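Local coordinates for protein endo-1,4-beta-xylanase C (Paenibacillus barcinonensis, PDB 4XUR) that hydrolyses internal beta-1,4 linkages of xylan, the piece described here being its second CBM22 module, a xylan-binding domain holding xylotetraose and a calcium ion, at residues A[48-53]-A[164-169]; A[61-66]-A[141-146]; A[91-96]-A[146-151]; A[111-116]-A[126-131]. All blocks are in the same frame, centred on the assembly; numbering follows the deposited sequence.

All four contacts lie within one beta-sandwich domain, the xylan-binding module of a multidomain xylanase. Interaction 1 pairs strands of one sheet beside the calcium ion and closes a long loop of chain in which the other three are nested. Interactions 2 and 3 pair strand 139-147 with its two neighbours, 63-65 and 90-101, and share Ala146; their centres lie about 13 Å apart. Along the chain their segments alternate, and interaction 4 is nested within both. Interaction 4 joins the two sheets, 109-119 belonging to the four-stranded one and 124-131 to the other; its centre is about 17 Å from that of interaction 1. Calcium lies at interaction 1, while interactions 2 and 3 reach the sugar.

Interaction 1: A[48-53]-A[164-169]; sequences RSLKTS and FYVDDV. With CA (calcium ion), chain G.
Lys51 lies alongside Tyr165, the two side chains pointing the same way. CG of Lys51 stands anti to the backbone N (chi1 -172°), which puts it beside Tyr165 CE2 at 3.6 Å; the extended chain beyond takes the ammonium on to the phenol, where NZ donates to OH at 3.0 Å. An alanine here would probably leave the Tyr165 hydroxyl without this donor and, with the carbons along CE2 and CZ gone, only CB against the ring. The backbones pair antiparallel: Leu50 and Val166 exchange two hydrogen bonds, as do Thr52 and Phe164, and Leu50 CB packs on Val166 CG2 at 3.9 Å. A water gives hydrogens to Leu50 O and Phe164 O and accepts one from Thr52 OG1.

At the other end the strands meet through calcium. Arg48 O binds it at 2.3 Å, while Asp167 chelates with both OD1 and OD2, each 2.5 Å from the metal. His44 N also holds Asp167 OD2, and Asp168 OD1 accepts from a coordinated water. Asp19, Glu21 and Ser46 complete the protein ligands. The arrangement is an antiparallel strand pair of a beta-sandwich ending in a metal site, here the calcium site of the CBM22 module.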
loop_
_atom_site.group_PDB
_atom_site.type_symbol
_atom_site.label_atom_id
_atom_site.label_comp_id
_atom_site.label_asym_id
_atom_site.label_seq_id
_atom_site.Cartn_x
_atom_site.Cartn_y
_atom_site.Cartn_z
ATOM N N ARG A 48 5.606 12.449 -10.722
ATOM C CA ARG A 48 5.265 11.047 -10.934
ATOM C C ARG A 48 4.793 10.366 -9.651
ATOM O O ARG A 48 5.224 10.732 -8.540
ATOM C CB ARG A 48 6.443 10.287 -11.544
ATOM C CG ARG A 48 6.928 10.940 -12.855
ATOM C CD ARG A 48 7.717 10.048 -13.745
ATOM N NE ARG A 48 8.313 10.826 -14.849
ATOM C CZ ARG A 48 9.186 10.351 -15.727
ATOM N NH1 ARG A 48 9.559 9.089 -15.691
ATOM N NH2 ARG A 48 9.658 11.158 -16.665
ATOM N N SER A 49 3.912 9.386 -9.839
ATOM C CA SER A 49 3.336 8.636 -8.694
ATOM C C SER A 49 2.763 7.358 -9.214
ATOM O O SER A 49 2.777 7.092 -10.388
ATOM C CB SER A 49 2.313 9.517 -7.989
ATOM O OG SER A 49 1.199 9.791 -8.823
ATOM N N LEU A 50 2.240 6.499 -8.312
ATOM C CA LEU A 50 1.771 5.214 -8.712
ATOM C C LEU A 50 0.276 5.188 -8.632
ATOM O O LEU A 50 -0.301 5.287 -7.558
ATOM C CB LEU A 50 2.349 4.142 -7.752
ATOM C CG LEU A 50 1.927 2.699 -8.089
ATOM C CD1 LEU A 50 2.273 2.337 -9.518
ATOM C CD2 LEU A 50 2.580 1.781 -7.060
ATOM N N LYS A 51 -0.389 5.075 -9.812
ATOM C CA LYS A 51 -1.808 5.008 -9.908
ATOM C C LYS A 51 -2.281 3.584 -9.939
ATOM O O LYS A 51 -1.772 2.801 -10.729
ATOM C CB LYS A 51 -2.326 5.741 -11.138
ATOM C CG LYS A 51 -3.871 5.857 -11.185
ATOM C CD LYS A 51 -4.387 6.527 -12.486
ATOM C CE LYS A 51 -5.893 6.860 -12.309
ATOM N NZ LYS A 51 -6.376 7.963 -13.174
ATOM N N THR A 52 -3.243 3.258 -9.093
ATOM C CA THR A 52 -3.930 1.965 -9.172
ATOM C C THR A 52 -5.370 2.236 -9.644
ATOM O O THR A 52 -6.086 3.044 -9.077
ATOM C CB THR A 52 -3.963 1.226 -7.792
ATOM O OG1 THR A 52 -2.623 1.100 -7.315
ATOM C CG2 THR A 52 -4.648 -0.108 -7.941
ATOM N N SER A 53 -5.795 1.477 -10.638
ATOM C CA SER A 53 -7.114 1.630 -11.265
ATOM C C SER A 53 -7.644 0.296 -11.658
ATOM O O SER A 53 -6.964 -0.731 -11.503
ATOM C CB SER A 53 -7.003 2.548 -12.520
ATOM O OG SER A 53 -6.224 1.923 -13.514
ATOM N N PHE A 164 -6.841 5.308 -7.187
ATOM C CA PHE A 164 -6.114 6.207 -6.319
ATOM C C PHE A 164 -4.590 6.109 -6.550
ATOM O O PHE A 164 -4.113 5.187 -7.162
ATOM C CB PHE A 164 -6.445 5.996 -4.830
ATOM C CG PHE A 164 -6.021 4.654 -4.265
ATOM C CD1 PHE A 164 -4.748 4.462 -3.835
ATOM C CD2 PHE A 164 -6.929 3.625 -4.182
ATOM C CE1 PHE A 164 -4.374 3.223 -3.324
ATOM C CE2 PHE A 164 -6.574 2.401 -3.634
ATOM C CZ PHE A 164 -5.268 2.227 -3.220
ATOM N N TYR A 165 -3.915 7.134 -6.077
ATOM C CA TYR A 165 -2.474 7.353 -6.248
ATOM C C TYR A 165 -1.769 7.165 -4.936
ATOM O O TYR A 165 -2.303 7.525 -3.902
ATOM C CB TYR A 165 -2.188 8.801 -6.726
ATOM C CG TYR A 165 -2.947 9.156 -8.012
ATOM C CD1 TYR A 165 -4.284 9.586 -7.949
ATOM C CD2 TYR A 165 -2.346 8.964 -9.250
ATOM C CE1 TYR A 165 -4.993 9.899 -9.146
ATOM C CE2 TYR A 165 -3.027 9.239 -10.441
ATOM C CZ TYR A 165 -4.350 9.735 -10.357
ATOM O OH TYR A 165 -5.036 10.006 -11.520
ATOM N N VAL A 166 -0.563 6.591 -4.981
ATOM C CA VAL A 166 0.360 6.678 -3.844
ATOM C C VAL A 166 1.730 7.217 -4.274
ATOM O O VAL A 166 2.080 7.094 -5.447
ATOM C CB VAL A 166 0.620 5.319 -3.112
ATOM C CG1 VAL A 166 -0.692 4.743 -2.570
ATOM C CG2 VAL A 166 1.302 4.312 -4.003
ATOM N N ASP A 167 2.438 7.833 -3.356
ATOM C CA ASP A 167 3.750 8.443 -3.613
ATOM C C ASP A 167 4.560 8.560 -2.319
ATOM O O ASP A 167 4.030 8.445 -1.217
ATOM C CB ASP A 167 3.562 9.845 -4.253
ATOM C CG ASP A 167 4.730 10.309 -5.066
ATOM O OD1 ASP A 167 5.699 9.545 -5.355
ATOM O OD2 ASP A 167 4.650 11.488 -5.486
ATOM N N ASP A 168 5.867 8.765 -2.463
ATOM C CA ASP A 168 6.769 9.070 -1.335
ATOM C C ASP A 168 6.657 8.030 -0.187
ATOM O O ASP A 168 6.467 8.393 0.991
ATOM C CB ASP A 168 6.558 10.503 -0.827
ATOM C CG ASP A 168 7.098 11.560 -1.802
ATOM O OD1 ASP A 168 7.984 11.242 -2.667
ATOM O OD2 ASP A 168 6.609 12.719 -1.732
ATOM N N VAL A 169 6.753 6.768 -0.559
ATOM C CA VAL A 169 6.709 5.645 0.380
ATOM C C VAL A 169 8.096 5.557 1.004
ATOM O O VAL A 169 9.115 5.581 0.287
ATOM C CB VAL A 169 6.429 4.315 -0.328
ATOM C CG1 VAL A 169 6.373 3.217 0.705
ATOM C CG2 VAL A 169 5.109 4.363 -1.087
HETATM CA CA CA G . 6.749 11.199 -6.866
HETATM O O HOH W 1 -1.946 3.567 -6.123
HETATM O O HOH W 2 7.963 12.159 -5.299
#

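Interaction 2: A[61-66]-A[141-146]; sequences GPLVEV and GLRMYA. With XYP (beta-D-xylopyranose), chain D.
Glu65 and Arg143 cross with their flat groups steeply turned, the carboxylate and guanidinium planes 79° apart. Arg143 NE points straight at Glu65 OE1, 2.8 Å away; the acceptor lies near the guanidinium plane, but NE comes from above the carboxylate plane. The bend at chi2 (67°) turns the glutamate CD back toward strand 139-147, where Leu142 N donates to OE2 on the syn side at 2.8 Å; Leu67 N also binds OE2. A water links OE1 with Arg143 NH2, and Glu98 and Glu100 pair with the two terminal guanidinium nitrogens. An alanine here would probably leave Arg143 NE and Leu142 N without these acceptors and the guanidinium less firmly set.

Leu63 shares this face: its CD2 rests on Arg143 CB at 3.6 Å, and its CB meets Tyr145 CB. On the opposite face Val64 and Met144 lie side by side, CG1 to CG 3.6 Å, and their backbones exchange two hydrogen bonds. Beyond the paired strand, Val66 N donates to Leu142 O and Val66 CG2 meets Leu142 CD2. Met144 and Ala146 continue into the sandwich interior, against Phe80.

From the Leu63 face Tyr145 leads away to the sugar, its OH donating to O2 of a xylose unit at 3.0 Å, with Arg31 in cation-pi contact. The pair forms one edge of the four-stranded sheet of a CBM22 beta-sandwich, where strand 139-147 lends Tyr145 to the glycan site.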
loop_
_atom_site.group_PDB
_atom_site.type_symbol
_atom_site.label_atom_id
_atom_site.label_comp_id
_atom_site.label_asym_id
_atom_site.label_seq_id
_atom_site.Cartn_x
_atom_site.Cartn_y
_atom_site.Cartn_z
ATOM N N GLY A 61 -5.163 -2.999 -4.737
ATOM C CA GLY A 61 -4.292 -1.894 -4.378
ATOM C C GLY A 61 -2.847 -2.203 -4.639
ATOM O O GLY A 61 -2.517 -3.371 -4.939
ATOM N N PRO A 62 -1.978 -1.170 -4.588
ATOM C CA PRO A 62 -0.566 -1.404 -4.939
ATOM C C PRO A 62 0.188 -2.076 -3.764
ATOM O O PRO A 62 0.019 -1.632 -2.634
ATOM C CB PRO A 62 -0.042 0.044 -5.174
ATOM C CG PRO A 62 -0.880 0.879 -4.254
ATOM C CD PRO A 62 -2.215 0.189 -4.096
ATOM N N LEU A 63 0.958 -3.081 -4.060
ATOM C CA LEU A 63 1.686 -3.839 -3.019
ATOM C C LEU A 63 3.145 -3.963 -3.420
ATOM O O LEU A 63 3.460 -4.118 -4.612
ATOM C CB LEU A 63 1.098 -5.238 -2.904
ATOM C CG LEU A 63 1.718 -6.312 -1.996
ATOM C CD1 LEU A 63 0.645 -7.308 -1.511
ATOM C CD2 LEU A 63 2.832 -7.162 -2.642
ATOM N N VAL A 64 4.020 -3.987 -2.420
ATOM C CA VAL A 64 5.433 -4.321 -2.577
ATOM C C VAL A 64 5.996 -5.152 -1.413
ATOM O O VAL A 64 5.742 -4.868 -0.231
ATOM C CB VAL A 64 6.258 -3.004 -2.849
ATOM C CG1 VAL A 64 6.305 -2.050 -1.621
ATOM C CG2 VAL A 64 7.705 -3.346 -3.272
ATOM N N GLU A 65 6.767 -6.162 -1.769
ATOM C CA GLU A 65 7.501 -7.016 -0.810
ATOM C C GLU A 65 8.582 -6.141 -0.139
ATOM O O GLU A 65 9.445 -5.554 -0.847
ATOM C CB GLU A 65 8.139 -8.201 -1.519
ATOM C CG GLU A 65 9.016 -9.057 -0.616
ATOM C CD GLU A 65 8.273 -9.799 0.451
ATOM O OE1 GLU A 65 7.511 -10.720 0.084
ATOM O OE2 GLU A 65 8.438 -9.512 1.684
ATOM N N VAL A 66 8.576 -6.087 1.183
ATOM C CA VAL A 66 9.630 -5.311 1.877
ATOM C C VAL A 66 10.493 -6.066 2.914
ATOM O O VAL A 66 11.401 -5.474 3.475
ATOM C CB VAL A 66 9.059 -4.045 2.527
ATOM C CG1 VAL A 66 8.467 -3.095 1.417
ATOM C CG2 VAL A 66 8.085 -4.386 3.635
ATOM N N GLY A 141 7.591 -13.684 3.977
ATOM C CA GLY A 141 7.157 -12.458 3.220
ATOM C C GLY A 141 6.424 -11.454 4.065
ATOM O O GLY A 141 5.659 -11.809 4.965
ATOM N N LEU A 142 6.706 -10.176 3.842
ATOM C CA LEU A 142 6.025 -9.110 4.514
ATOM C C LEU A 142 5.920 -7.950 3.516
ATOM O O LEU A 142 6.919 -7.288 3.228
ATOM C CB LEU A 142 6.818 -8.666 5.767
ATOM C CG LEU A 142 6.191 -7.626 6.736
ATOM C CD1 LEU A 142 6.714 -7.811 8.182
ATOM C CD2 LEU A 142 6.425 -6.212 6.312
ATOM N N ARG A 143 4.716 -7.707 3.043
ATOM C CA ARG A 143 4.516 -6.769 1.925
ATOM C C ARG A 143 3.596 -5.694 2.379
ATOM O O ARG A 143 2.510 -5.948 2.944
ATOM C CB ARG A 143 3.922 -7.517 0.730
ATOM C CG ARG A 143 4.672 -8.747 0.298
ATOM C CD ARG A 143 3.907 -10.029 0.541
ATOM N NE ARG A 143 4.742 -11.253 0.350
ATOM C CZ ARG A 143 4.310 -12.477 0.179
ATOM N NH1 ARG A 143 3.026 -12.803 0.150
ATOM N NH2 ARG A 143 5.205 -13.436 -0.013
ATOM N N MET A 144 4.012 -4.472 2.140
ATOM C CA MET A 144 3.150 -3.338 2.449
ATOM C C MET A 144 2.192 -3.092 1.288
ATOM O O MET A 144 2.551 -3.265 0.154
ATOM C CB MET A 144 3.942 -2.107 2.757
ATOM C CG MET A 144 4.720 -1.520 1.590
ATOM S SD MET A 144 5.515 0.012 2.120
ATOM C CE MET A 144 4.059 1.017 2.424
ATOM N N TYR A 145 0.954 -2.660 1.568
ATOM C CA TYR A 145 0.042 -2.316 0.501
ATOM C C TYR A 145 -0.978 -1.292 0.937
ATOM O O TYR A 145 -1.143 -1.082 2.163
ATOM C CB TYR A 145 -0.650 -3.565 -0.106
ATOM C CG TYR A 145 -1.611 -4.330 0.753
ATOM C CD1 TYR A 145 -1.136 -5.304 1.610
ATOM C CD2 TYR A 145 -3.005 -4.170 0.627
ATOM C CE1 TYR A 145 -2.006 -6.055 2.375
ATOM C CE2 TYR A 145 -3.897 -4.913 1.393
ATOM C CZ TYR A 145 -3.387 -5.875 2.239
ATOM O OH TYR A 145 -4.236 -6.660 3.020
ATOM N N ALA A 146 -1.622 -0.655 -0.050
ATOM C CA ALA A 146 -2.733 0.250 0.258
ATOM C C ALA A 146 -4.011 -0.311 -0.279
ATOM O O ALA A 146 -4.034 -0.969 -1.296
ATOM C CB ALA A 146 -2.495 1.643 -0.373
HETATM C C1 XYP D . -7.825 -9.010 2.809
HETATM C C2 XYP D . -7.947 -7.510 3.076
HETATM C C3 XYP D . -7.493 -7.140 4.483
HETATM C C4 XYP D . -8.184 -8.067 5.511
HETATM C C5 XYP D . -8.050 -9.540 5.113
HETATM O O2 XYP D . -7.113 -6.803 2.166
HETATM O O3 XYP D . -7.814 -5.804 4.783
HETATM O O4 XYP D . -7.532 -7.841 6.783
HETATM O O5 XYP D . -8.590 -9.745 3.825
HETATM O O HOH W 3 8.190 -13.577 -0.031
#

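Interaction 3: A[91-96]-A[146-151]; sequences QVINGS and AETPWK. With XYP (beta-D-xylopyranose), chain D; XYP (beta-D-xylopyranose), chain B.
Glu147 OE2 takes hydrogen bonds from Ser96 OG and from O3 of a xylose unit, each 2.8 Å away. The serine approaches on the anti side of the carboxylate, tilted 23° from its plane. The other oxygen, OE1, accepts from O2 of the same sugar at 2.5 Å. Both carboxylate oxygens therefore grip neighbouring hydroxyls of one xylose, with Ser96 as the second-shell donor that steadies OE2. CG of Glu147 lies between its backbone N and carbonyl carbon (chi1 64°), and the chain beyond is extended, reaching the ligand.

Behind the acid the main chains satisfy each other: Asn94 N donates to Glu147 O at 2.8 Å, and Glu147 N returns a bond to Asn94 O. Asn94 OD1 is bonded to Ser115 OG on the next strand, while Asn94 ND2 lies 3.6 Å from Pro149 CA. Thr148 OG1 bonds to Asp160 O and to Arg55. Thr148 CG2 and Pro149 CD pack on Val92 O.

Past this pairing Pro149 CG packs on Val92 CG1 at 3.6 Å, and the chain turns out to Trp150. O5 of the same xylose lies over one face of the ring, toward its rim, with Trp150 CE3 3.8 Å from C2. Trp150 CH2 comes 3.6 Å from O3 of a second xylose. A carboxylate binding paired hydroxyls beside an aromatic platform is characteristic of sugar-binding clefts, here the xylotetraose site.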
loop_
_atom_site.group_PDB
_atom_site.type_symbol
_atom_site.label_atom_id
_atom_site.label_comp_id
_atom_site.label_asym_id
_atom_site.label_seq_id
_atom_site.Cartn_x
_atom_site.Cartn_y
_atom_site.Cartn_z
ATOM N N GLN A 91 -12.989 9.671 1.465
ATOM C CA GLN A 91 -12.885 8.226 1.472
ATOM C C GLN A 91 -11.666 7.821 2.396
ATOM O O GLN A 91 -10.659 8.477 2.364
ATOM C CB GLN A 91 -12.687 7.724 0.037
ATOM C CG GLN A 91 -12.388 6.225 -0.133
ATOM C CD GLN A 91 -13.520 5.343 0.337
ATOM O OE1 GLN A 91 -14.642 5.474 -0.160
ATOM N NE2 GLN A 91 -13.242 4.425 1.276
ATOM N N VAL A 92 -11.847 6.731 3.121
ATOM C CA VAL A 92 -10.782 6.163 3.964
ATOM C C VAL A 92 -9.835 5.377 3.067
ATOM O O VAL A 92 -10.283 4.608 2.204
ATOM C CB VAL A 92 -11.385 5.185 5.016
ATOM C CG1 VAL A 92 -10.285 4.469 5.742
ATOM C CG2 VAL A 92 -12.334 5.995 5.936
ATOM N N ILE A 93 -8.542 5.515 3.302
ATOM C CA ILE A 93 -7.559 4.585 2.672
ATOM C C ILE A 93 -6.753 3.955 3.811
ATOM O O ILE A 93 -6.413 4.619 4.751
ATOM C CB ILE A 93 -6.633 5.319 1.689
ATOM C CG1 ILE A 93 -7.392 5.689 0.421
ATOM C CG2 ILE A 93 -5.481 4.429 1.250
ATOM C CD1 ILE A 93 -7.698 4.530 -0.520
ATOM N N ASN A 94 -6.456 2.677 3.674
ATOM C CA ASN A 94 -5.776 1.945 4.736
ATOM C C ASN A 94 -4.389 1.602 4.247
ATOM O O ASN A 94 -4.175 1.308 3.054
ATOM C CB ASN A 94 -6.546 0.622 5.024
ATOM C CG ASN A 94 -7.875 0.853 5.749
ATOM O OD1 ASN A 94 -8.203 1.982 6.140
ATOM N ND2 ASN A 94 -8.655 -0.209 5.909
ATOM N N GLY A 95 -3.417 1.647 5.144
ATOM C CA GLY A 95 -2.126 0.949 4.878
ATOM C C GLY A 95 -2.170 -0.407 5.574
ATOM O O GLY A 95 -2.549 -0.497 6.744
ATOM N N SER A 96 -1.776 -1.461 4.845
ATOM C CA SER A 96 -1.831 -2.841 5.350
ATOM C C SER A 96 -0.573 -3.643 5.049
ATOM O O SER A 96 0.247 -3.276 4.195
ATOM C CB SER A 96 -3.040 -3.539 4.789
ATOM O OG SER A 96 -4.235 -2.909 5.149
ATOM N N ALA A 146 -1.622 -0.655 -0.050
ATOM C CA ALA A 146 -2.733 0.250 0.258
ATOM C C ALA A 146 -4.011 -0.311 -0.279
ATOM O O ALA A 146 -4.034 -0.969 -1.296
ATOM C CB ALA A 146 -2.495 1.643 -0.373
ATOM N N GLU A 147 -5.117 0.030 0.409
ATOM C CA GLU A 147 -6.439 -0.470 0.032
ATOM C C GLU A 147 -7.514 0.411 0.658
ATOM O O GLU A 147 -7.237 1.320 1.390
ATOM C CB GLU A 147 -6.626 -1.885 0.511
ATOM C CG GLU A 147 -6.607 -2.047 2.036
ATOM C CD GLU A 147 -6.783 -3.472 2.463
ATOM O OE1 GLU A 147 -7.351 -4.320 1.693
ATOM O OE2 GLU A 147 -6.364 -3.772 3.602
ATOM N N THR A 148 -8.772 0.120 0.326
ATOM C CA THR A 148 -9.926 0.721 1.051
ATOM C C THR A 148 -10.478 -0.285 2.093
ATOM O O THR A 148 -10.160 -1.471 2.101
ATOM C CB THR A 148 -11.024 1.185 0.071
ATOM O OG1 THR A 148 -11.292 0.185 -0.910
ATOM C CG2 THR A 148 -10.554 2.373 -0.627
ATOM N N PRO A 149 -11.293 0.233 3.005
ATOM C CA PRO A 149 -11.732 -0.704 4.100
ATOM C C PRO A 149 -12.447 -1.951 3.614
ATOM O O PRO A 149 -13.245 -1.919 2.723
ATOM C CB PRO A 149 -12.667 0.198 4.921
ATOM C CG PRO A 149 -12.128 1.569 4.752
ATOM C CD PRO A 149 -11.672 1.604 3.295
ATOM N N TRP A 150 -12.124 -3.082 4.246
ATOM C CA TRP A 150 -12.553 -4.400 3.868
ATOM C C TRP A 150 -14.046 -4.746 4.073
ATOM O O TRP A 150 -14.614 -4.245 5.009
ATOM C CB TRP A 150 -11.741 -5.286 4.837
ATOM C CG TRP A 150 -12.253 -6.564 5.010
ATOM C CD1 TRP A 150 -12.886 -7.093 6.146
ATOM C CD2 TRP A 150 -12.220 -7.568 4.040
ATOM N NE1 TRP A 150 -13.248 -8.402 5.884
ATOM C CE2 TRP A 150 -12.850 -8.714 4.594
ATOM C CE3 TRP A 150 -11.767 -7.612 2.732
ATOM C CZ2 TRP A 150 -12.982 -9.888 3.882
ATOM C CZ3 TRP A 150 -11.901 -8.735 2.048
ATOM C CH2 TRP A 150 -12.493 -9.888 2.606
ATOM N N LYS A 151 -14.729 -5.545 3.242
ATOM C CA LYS A 151 -14.888 -5.407 1.771
ATOM C C LYS A 151 -16.418 -5.261 1.369
ATOM O O LYS A 151 -16.867 -4.137 1.144
ATOM C CB LYS A 151 -14.228 -6.516 0.981
ATOM C CG LYS A 151 -14.511 -6.394 -0.516
ATOM C CD LYS A 151 -14.076 -7.583 -1.341
ATOM C CE LYS A 151 -13.993 -8.879 -0.519
ATOM N NZ LYS A 151 -14.264 -10.135 -1.300
HETATM C C1 XYP D . -7.825 -9.010 2.809
HETATM C C2 XYP D . -7.947 -7.510 3.076
HETATM C C3 XYP D . -7.493 -7.140 4.483
HETATM C C4 XYP D . -8.184 -8.067 5.511
HETATM C C5 XYP D . -8.050 -9.540 5.113
HETATM O O2 XYP D . -7.113 -6.803 2.166
HETATM O O3 XYP D . -7.814 -5.804 4.783
HETATM O O4 XYP D . -7.532 -7.841 6.783
HETATM O O5 XYP D . -8.590 -9.745 3.825
HETATM C C1 XYP B . -7.074 -11.841 -1.432
HETATM C C2 XYP B . -8.237 -12.325 -0.621
HETATM C C3 XYP B . -8.873 -11.228 0.178
HETATM C C4 XYP B . -7.786 -10.484 0.979
HETATM C C5 XYP B . -6.631 -10.074 0.080
HETATM O O2 XYP B . -9.233 -12.920 -1.527
HETATM O O3 XYP B . -9.829 -11.746 1.095
HETATM O O4 XYP B . -8.352 -9.340 1.544
HETATM O O5 XYP B . -6.084 -11.214 -0.561
#

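Interaction 4: A[111-116]-A[126-131]; sequences AMFAST and IEADII
Phe113 and Ile130 cross obliquely, with the CG2 methyl of the isoleucine set against the base of the aromatic side chain, 3.6 Å from Phe113 CB and 3.8 Å from CG. Phe113 CG sits between its own backbone N and carbonyl carbon (chi1 69°). Ala128 CB, two residues before Ile130, lies near the ring plane, 3.8 Å from Phe113 CD1. Ala128 CB also lies 3.2 Å from Phe113 O, so this small bump fills the angle between the phenylalanine's ring and its main chain.

Further along, two alanines, with no side chain beyond CB, meet where the strands are close. Ala114 CB fits into a hollow formed by Ile126 CG2 and the backbone carbonyl O of Glu127, each 3.6 Å away, with Ala128 CB at its side. The branched Ile126 thus presents two branches: CG2 goes to Ala114, while CG1 turns to Thr116, where it lies 3.6 Å from OG1. That hydroxyl is buried by the contact and has no partner in the model.

No hydrogen bond joins the two segments, whose axes approach to 6.1 Å at 147°; the strands are held by van der Waals contact, methyls meeting side chains and backbone carbonyls. Phe113 and Ile130 both also rest on Leu97, and Ile126 on Phe80 and Ala82. Phe113 and Ala114 together face Gly95, forming a classic beta bulge in strand 109-119. In this partly buried contact two border strands, one from each sheet, meet without hydrogen bonds and close one edge of the beta-sandwich.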
loop_
_atom_site.group_PDB
_atom_site.type_symbol
_atom_site.label_atom_id
_atom_site.label_comp_id
_atom_site.label_asym_id
_atom_site.label_seq_id
_atom_site.Cartn_x
_atom_site.Cartn_y
_atom_site.Cartn_z
ATOM N N ALA A 111 -2.997 -7.496 8.005
ATOM C CA ALA A 111 -3.184 -6.557 9.136
ATOM C C ALA A 111 -3.108 -5.143 8.634
ATOM O O ALA A 111 -2.219 -4.804 7.882
ATOM C CB ALA A 111 -2.113 -6.765 10.114
ATOM N N MET A 112 -4.071 -4.308 9.068
ATOM C CA MET A 112 -3.993 -2.864 8.888
ATOM C C MET A 112 -3.093 -2.245 9.946
ATOM O O MET A 112 -3.341 -2.419 11.137
ATOM C CB MET A 112 -5.394 -2.239 9.012
ATOM C CG MET A 112 -5.513 -0.827 8.477
ATOM S SD MET A 112 -6.923 0.027 9.222
ATOM C CE MET A 112 -8.209 -1.141 8.894
ATOM N N PHE A 113 -2.115 -1.480 9.513
ATOM C CA PHE A 113 -1.272 -0.731 10.368
ATOM C C PHE A 113 -1.633 0.758 10.469
ATOM O O PHE A 113 -1.208 1.445 11.468
ATOM C CB PHE A 113 0.225 -0.918 9.974
ATOM C CG PHE A 113 0.607 -0.295 8.648
ATOM C CD1 PHE A 113 0.893 1.066 8.541
ATOM C CD2 PHE A 113 0.702 -1.085 7.523
ATOM C CE1 PHE A 113 1.271 1.609 7.309
ATOM C CE2 PHE A 113 1.094 -0.548 6.298
ATOM C CZ PHE A 113 1.403 0.785 6.201
ATOM N N ALA A 114 -2.400 1.286 9.542
ATOM C CA ALA A 114 -2.825 2.656 9.620
ATOM C C ALA A 114 -3.959 2.958 8.627
ATOM O O ALA A 114 -4.139 2.241 7.650
ATOM C CB ALA A 114 -1.655 3.598 9.352
ATOM N N SER A 115 -4.673 4.053 8.917
ATOM C CA SER A 115 -5.868 4.483 8.198
ATOM C C SER A 115 -6.030 5.967 8.352
ATOM O O SER A 115 -5.838 6.464 9.460
ATOM C CB SER A 115 -7.081 3.820 8.807
ATOM O OG SER A 115 -8.303 4.295 8.217
ATOM N N THR A 116 -6.374 6.690 7.260
ATOM C CA THR A 116 -6.720 8.100 7.322
ATOM C C THR A 116 -7.890 8.367 6.362
ATOM O O THR A 116 -8.092 7.613 5.404
ATOM C CB THR A 116 -5.556 9.050 6.988
ATOM O OG1 THR A 116 -5.294 9.044 5.577
ATOM C CG2 THR A 116 -4.287 8.681 7.678
ATOM N N ILE A 126 -0.155 8.608 5.302
ATOM C CA ILE A 126 -0.544 7.475 6.150
ATOM C C ILE A 126 0.751 6.938 6.792
ATOM O O ILE A 126 1.691 6.682 6.073
ATOM C CB ILE A 126 -1.220 6.379 5.308
ATOM C CG1 ILE A 126 -2.552 6.868 4.715
ATOM C CG2 ILE A 126 -1.394 5.105 6.123
ATOM C CD1 ILE A 126 -2.404 7.677 3.484
ATOM N N GLU A 127 0.788 6.805 8.113
ATOM C CA GLU A 127 2.005 6.345 8.760
ATOM C C GLU A 127 1.748 5.577 10.054
ATOM O O GLU A 127 0.781 5.800 10.768
ATOM C CB GLU A 127 2.934 7.527 8.988
ATOM C CG GLU A 127 2.498 8.448 10.142
ATOM C CD GLU A 127 3.495 9.579 10.363
ATOM O OE1 GLU A 127 4.726 9.371 10.145
ATOM O OE2 GLU A 127 3.074 10.677 10.760
ATOM N N ALA A 128 2.659 4.636 10.360
ATOM C CA ALA A 128 2.691 3.970 11.665
ATOM C C ALA A 128 4.027 3.281 11.887
ATOM O O ALA A 128 4.769 2.995 10.936
ATOM C CB ALA A 128 1.577 2.948 11.787
ATOM N N ASP A 129 4.330 3.001 13.141
ATOM C CA ASP A 129 5.372 1.943 13.460
ATOM C C ASP A 129 4.757 0.578 13.162
ATOM O O ASP A 129 3.600 0.280 13.506
ATOM C CB ASP A 129 5.796 1.985 14.919
ATOM C CG ASP A 129 6.787 3.080 15.263
ATOM O OD1 ASP A 129 7.181 3.907 14.436
ATOM O OD2 ASP A 129 7.202 3.063 16.440
ATOM N N ILE A 130 5.576 -0.308 12.609
ATOM C CA ILE A 130 5.178 -1.742 12.564
ATOM C C ILE A 130 6.300 -2.624 13.127
ATOM O O ILE A 130 7.483 -2.251 13.134
ATOM C CB ILE A 130 4.857 -2.186 11.141
ATOM C CG1 ILE A 130 6.070 -2.105 10.222
ATOM C CG2 ILE A 130 3.704 -1.397 10.609
ATOM C CD1 ILE A 130 6.237 -3.295 9.300
ATOM N N ILE A 131 5.895 -3.822 13.559
ATOM C CA ILE A 131 6.810 -4.828 14.072
ATOM C C ILE A 131 7.055 -5.809 12.902
ATOM O O ILE A 131 6.118 -6.282 12.229
ATOM C CB ILE A 131 6.120 -5.530 15.306
ATOM C CG1 ILE A 131 6.188 -4.602 16.483
ATOM C CG2 ILE A 131 6.753 -6.900 15.624
ATOM C CD1 ILE A 131 5.111 -4.832 17.493
#